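Local coordinates for acetyl-CoA hydrolase/transferase family protein (PDB 2NVV) that binds zinc and probably transfers coenzyme A between acyl-CoA and acetate or hydrolyses acetyl-CoA, at residues V15-P28 with P52-G64. Residues are numbered along the deposited sequence; the frame is centred on the assembly and turned at random.
Sequences VHHNDNVGFSGFTP and PFKIGMFTGASTG
Val21 bonds to both Gly56 and Phe58 in a parallel ladder in which strands 20-23 and 55-58 run side by side, their directions 29° apart. Val21 N gives a nearly straight hydrogen bond to Gly56 O (2.7 Å), and Val21 O takes Phe58 N at 2.9 Å. Gly56 N to Asp19 O and Phe23 N to Phe58 O extend the ladder at its two ends. The dense packing lies on the face carrying Val21 and Met57. There Phe23, its CG beside the backbone N (chi1 -48°), brings CE1 to 3.7 Å from CE of selenomethionine Met57, whose chain bends at its last torsion, while Phe23 CD1 meets Thr59 CG2. Ile55 CD1 touches Val21 CG2, and Leu67 of helix 65-73 covers both Phe23 and Met57. On the other face, Asn20 CB meets Phe58 CE1, amide and ring planes 81° apart; Asn20 ND2 bonds to Lys119 O. More solvent-facing are Pro28 at the far end and the type II turn His16-Asp19, where the His17 ring still packs closely: Pro52 CB makes a CH-pi contact over it, 4.1 Å from its centroid, and Asn18 N bonds to Lys54 O. Beyond the strands, Ala61 CB lies over a face of the buried Phe26 ring, 3.7 Å from its centroid and offset toward the rim. Phe26 in turn neighbours Glu284, the predicted glutamyl-CoA thioester residue, which places these loops beside the probable active site. With helix 35-47 connecting them, the paired strands form a beta-alpha-beta unit in the seven-stranded parallel sheet of the N-terminal acetyl-CoA hydrolase/transferase domain.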
# COMPACT_ATOMS: atom_id res chain seq x y z
N VAL A 15 25.69 -5.04 26.60
CA VAL A 15 24.49 -5.65 26.05
C VAL A 15 24.10 -6.79 26.98
O VAL A 15 24.92 -7.66 27.28
CB VAL A 15 24.72 -6.21 24.62
CG1 VAL A 15 23.47 -6.91 24.13
CG2 VAL A 15 25.11 -5.08 23.67
N HIS A 16 22.86 -6.78 27.44
CA HIS A 16 22.38 -7.80 28.37
C HIS A 16 21.19 -8.57 27.81
O HIS A 16 20.56 -8.14 26.84
CB HIS A 16 21.99 -7.14 29.68
CG HIS A 16 22.98 -6.13 30.16
ND1 HIS A 16 24.16 -6.49 30.78
CD2 HIS A 16 22.99 -4.78 30.08
CE1 HIS A 16 24.86 -5.40 31.06
NE2 HIS A 16 24.17 -4.35 30.65
N HIS A 17 20.90 -9.71 28.41
CA HIS A 17 19.79 -10.52 27.96
C HIS A 17 18.52 -9.69 28.00
O HIS A 17 18.31 -8.91 28.93
CB HIS A 17 19.64 -11.76 28.85
CG HIS A 17 18.33 -12.46 28.67
ND1 HIS A 17 17.39 -12.56 29.68
CD2 HIS A 17 17.79 -13.08 27.60
CE1 HIS A 17 16.33 -13.20 29.23
NE2 HIS A 17 16.55 -13.53 27.97
N ASN A 18 17.68 -9.87 26.99
CA ASN A 18 16.41 -9.17 26.89
C ASN A 18 16.52 -7.70 26.49
O ASN A 18 15.52 -6.98 26.46
CB ASN A 18 15.64 -9.28 28.20
CG ASN A 18 14.15 -9.39 27.99
OD1 ASN A 18 13.66 -10.35 27.38
ND2 ASN A 18 13.40 -8.40 28.49
N ASP A 19 17.73 -7.25 26.20
CA ASP A 19 17.92 -5.87 25.76
C ASP A 19 17.49 -5.82 24.31
O ASP A 19 17.59 -6.81 23.59
CB ASP A 19 19.40 -5.46 25.83
CG ASP A 19 19.80 -4.89 27.17
OD1 ASP A 19 18.92 -4.51 27.98
OD2 ASP A 19 21.03 -4.81 27.42
N ASN A 20 16.99 -4.67 23.88
CA ASN A 20 16.61 -4.50 22.48
C ASN A 20 17.73 -3.70 21.85
O ASN A 20 18.07 -2.62 22.32
CB ASN A 20 15.29 -3.73 22.35
CG ASN A 20 14.09 -4.59 22.66
OD1 ASN A 20 14.17 -5.81 22.62
ND2 ASN A 20 12.96 -3.95 22.95
N VAL A 21 18.32 -4.24 20.80
CA VAL A 21 19.43 -3.56 20.15
C VAL A 21 19.12 -3.14 18.72
O VAL A 21 18.55 -3.90 17.94
CB VAL A 21 20.70 -4.45 20.14
CG1 VAL A 21 21.89 -3.63 19.70
CG2 VAL A 21 20.94 -5.03 21.53
N GLY A 22 19.48 -1.90 18.40
CA GLY A 22 19.28 -1.38 17.06
C GLY A 22 20.65 -1.27 16.43
O GLY A 22 21.59 -0.82 17.08
N PHE A 23 20.77 -1.70 15.18
CA PHE A 23 22.05 -1.64 14.48
C PHE A 23 22.00 -0.66 13.31
O PHE A 23 20.97 -0.49 12.67
CB PHE A 23 22.43 -3.03 13.98
CG PHE A 23 22.30 -4.11 15.03
CD1 PHE A 23 21.06 -4.69 15.31
CD2 PHE A 23 23.41 -4.57 15.72
CE1 PHE A 23 20.94 -5.70 16.26
CE2 PHE A 23 23.30 -5.58 16.67
CZ PHE A 23 22.05 -6.14 16.94
N SER A 24 23.12 -0.01 13.03
CA SER A 24 23.20 0.95 11.94
C SER A 24 23.35 0.25 10.59
O SER A 24 23.46 -0.98 10.52
CB SER A 24 24.41 1.87 12.15
OG SER A 24 25.62 1.14 12.02
N GLY A 25 23.33 1.03 9.52
CA GLY A 25 23.49 0.47 8.19
C GLY A 25 22.24 -0.00 7.47
O GLY A 25 21.15 -0.03 8.03
N PHE A 26 22.42 -0.36 6.21
CA PHE A 26 21.34 -0.87 5.37
C PHE A 26 22.05 -1.86 4.46
O PHE A 26 22.85 -1.47 3.63
CB PHE A 26 20.74 0.26 4.55
CG PHE A 26 19.43 -0.08 3.91
CD1 PHE A 26 18.28 -0.19 4.68
CD2 PHE A 26 19.35 -0.29 2.54
CE1 PHE A 26 17.05 -0.49 4.09
CE2 PHE A 26 18.14 -0.59 1.93
CZ PHE A 26 16.99 -0.69 2.70
N THR A 27 21.73 -3.14 4.64
CA THR A 27 22.38 -4.25 3.95
C THR A 27 23.70 -4.27 4.71
O THR A 27 23.97 -3.36 5.48
CB THR A 27 22.68 -3.99 2.44
OG1 THR A 27 23.87 -3.21 2.31
CG2 THR A 27 21.52 -3.27 1.77
N PRO A 28 24.54 -5.31 4.51
CA PRO A 28 25.81 -5.34 5.24
C PRO A 28 26.46 -3.96 5.34
O PRO A 28 27.04 -3.61 6.37
CB PRO A 28 26.65 -6.31 4.41
CG PRO A 28 25.64 -7.29 3.99
CD PRO A 28 24.46 -6.42 3.56
N PRO A 52 19.74 -17.70 30.35
CA PRO A 52 19.12 -17.25 29.11
C PRO A 52 19.82 -16.02 28.55
O PRO A 52 20.37 -15.21 29.30
CB PRO A 52 17.70 -16.93 29.54
CG PRO A 52 17.91 -16.36 30.90
CD PRO A 52 18.89 -17.37 31.50
N PHE A 53 19.83 -15.90 27.22
CA PHE A 53 20.46 -14.74 26.60
C PHE A 53 20.01 -14.54 25.15
O PHE A 53 20.50 -15.20 24.23
CB PHE A 53 21.98 -14.83 26.67
CG PHE A 53 22.66 -13.50 26.48
CD1 PHE A 53 22.50 -12.79 25.29
CD2 PHE A 53 23.43 -12.94 27.50
CE1 PHE A 53 23.10 -11.55 25.12
CE2 PHE A 53 24.03 -11.69 27.34
CZ PHE A 53 23.87 -11.00 26.14
N LYS A 54 19.07 -13.62 24.98
CA LYS A 54 18.54 -13.28 23.67
C LYS A 54 18.19 -11.80 23.67
O LYS A 54 17.66 -11.27 24.65
CB LYS A 54 17.29 -14.10 23.35
CG LYS A 54 17.53 -15.60 23.31
CD LYS A 54 16.35 -16.29 22.71
CE LYS A 54 16.47 -17.80 22.78
NZ LYS A 54 15.34 -18.40 22.01
N ILE A 55 18.49 -11.14 22.56
CA ILE A 55 18.23 -9.71 22.42
C ILE A 55 17.23 -9.44 21.30
O ILE A 55 17.09 -10.25 20.38
CB ILE A 55 19.51 -8.94 22.08
CG1 ILE A 55 20.11 -9.51 20.78
CG2 ILE A 55 20.51 -9.02 23.23
CD1 ILE A 55 21.30 -8.72 20.22
N GLY A 56 16.54 -8.31 21.40
CA GLY A 56 15.58 -7.94 20.38
C GLY A 56 16.42 -7.22 19.35
O GLY A 56 17.35 -6.51 19.73
N MSE A 57 16.12 -7.38 18.07
CA MSE A 57 16.92 -6.74 17.04
C MSE A 57 16.15 -5.88 16.05
O MSE A 57 15.23 -6.35 15.39
CB MSE A 57 17.68 -7.80 16.26
CG MSE A 57 18.61 -8.65 17.10
SE MSE A 57 19.39 -10.11 16.09
CE MSE A 57 20.41 -9.06 14.82
N PHE A 58 16.54 -4.62 15.96
CA PHE A 58 15.94 -3.66 15.02
C PHE A 58 17.09 -3.27 14.10
O PHE A 58 18.14 -2.81 14.58
CB PHE A 58 15.46 -2.38 15.72
CG PHE A 58 14.38 -2.58 16.75
CD1 PHE A 58 14.64 -2.38 18.11
CD2 PHE A 58 13.08 -2.89 16.35
CE1 PHE A 58 13.62 -2.49 19.06
CE2 PHE A 58 12.05 -3.00 17.29
CZ PHE A 58 12.32 -2.80 18.65
N THR A 59 16.92 -3.45 12.79
CA THR A 59 17.95 -3.08 11.83
C THR A 59 17.32 -2.27 10.69
O THR A 59 16.11 -2.05 10.67
CB THR A 59 18.62 -4.33 11.21
OG1 THR A 59 17.66 -5.04 10.41
CG2 THR A 59 19.13 -5.24 12.29
N GLY A 60 18.14 -1.81 9.75
CA GLY A 60 17.61 -1.07 8.62
C GLY A 60 17.02 -2.10 7.69
O GLY A 60 15.82 -2.09 7.41
N ALA A 61 17.89 -3.00 7.23
CA ALA A 61 17.51 -4.09 6.35
C ALA A 61 18.41 -5.28 6.71
O ALA A 61 18.56 -5.61 7.89
CB ALA A 61 17.69 -3.68 4.90
N SER A 62 19.01 -5.90 5.69
CA SER A 62 19.89 -7.04 5.89
C SER A 62 21.21 -6.61 6.52
O SER A 62 21.61 -5.44 6.47
CB SER A 62 20.15 -7.75 4.56
OG SER A 62 20.68 -6.86 3.61
N THR A 63 21.89 -7.57 7.12
CA THR A 63 23.16 -7.33 7.78
C THR A 63 24.12 -8.43 7.33
O THR A 63 23.71 -9.42 6.72
CB THR A 63 22.97 -7.37 9.31
OG1 THR A 63 22.73 -8.71 9.74
CG2 THR A 63 21.76 -6.55 9.69
N GLY A 64 25.41 -8.28 7.61
CA GLY A 64 26.34 -9.33 7.19
C GLY A 64 26.13 -10.66 7.90
O GLY A 64 25.17 -10.83 8.67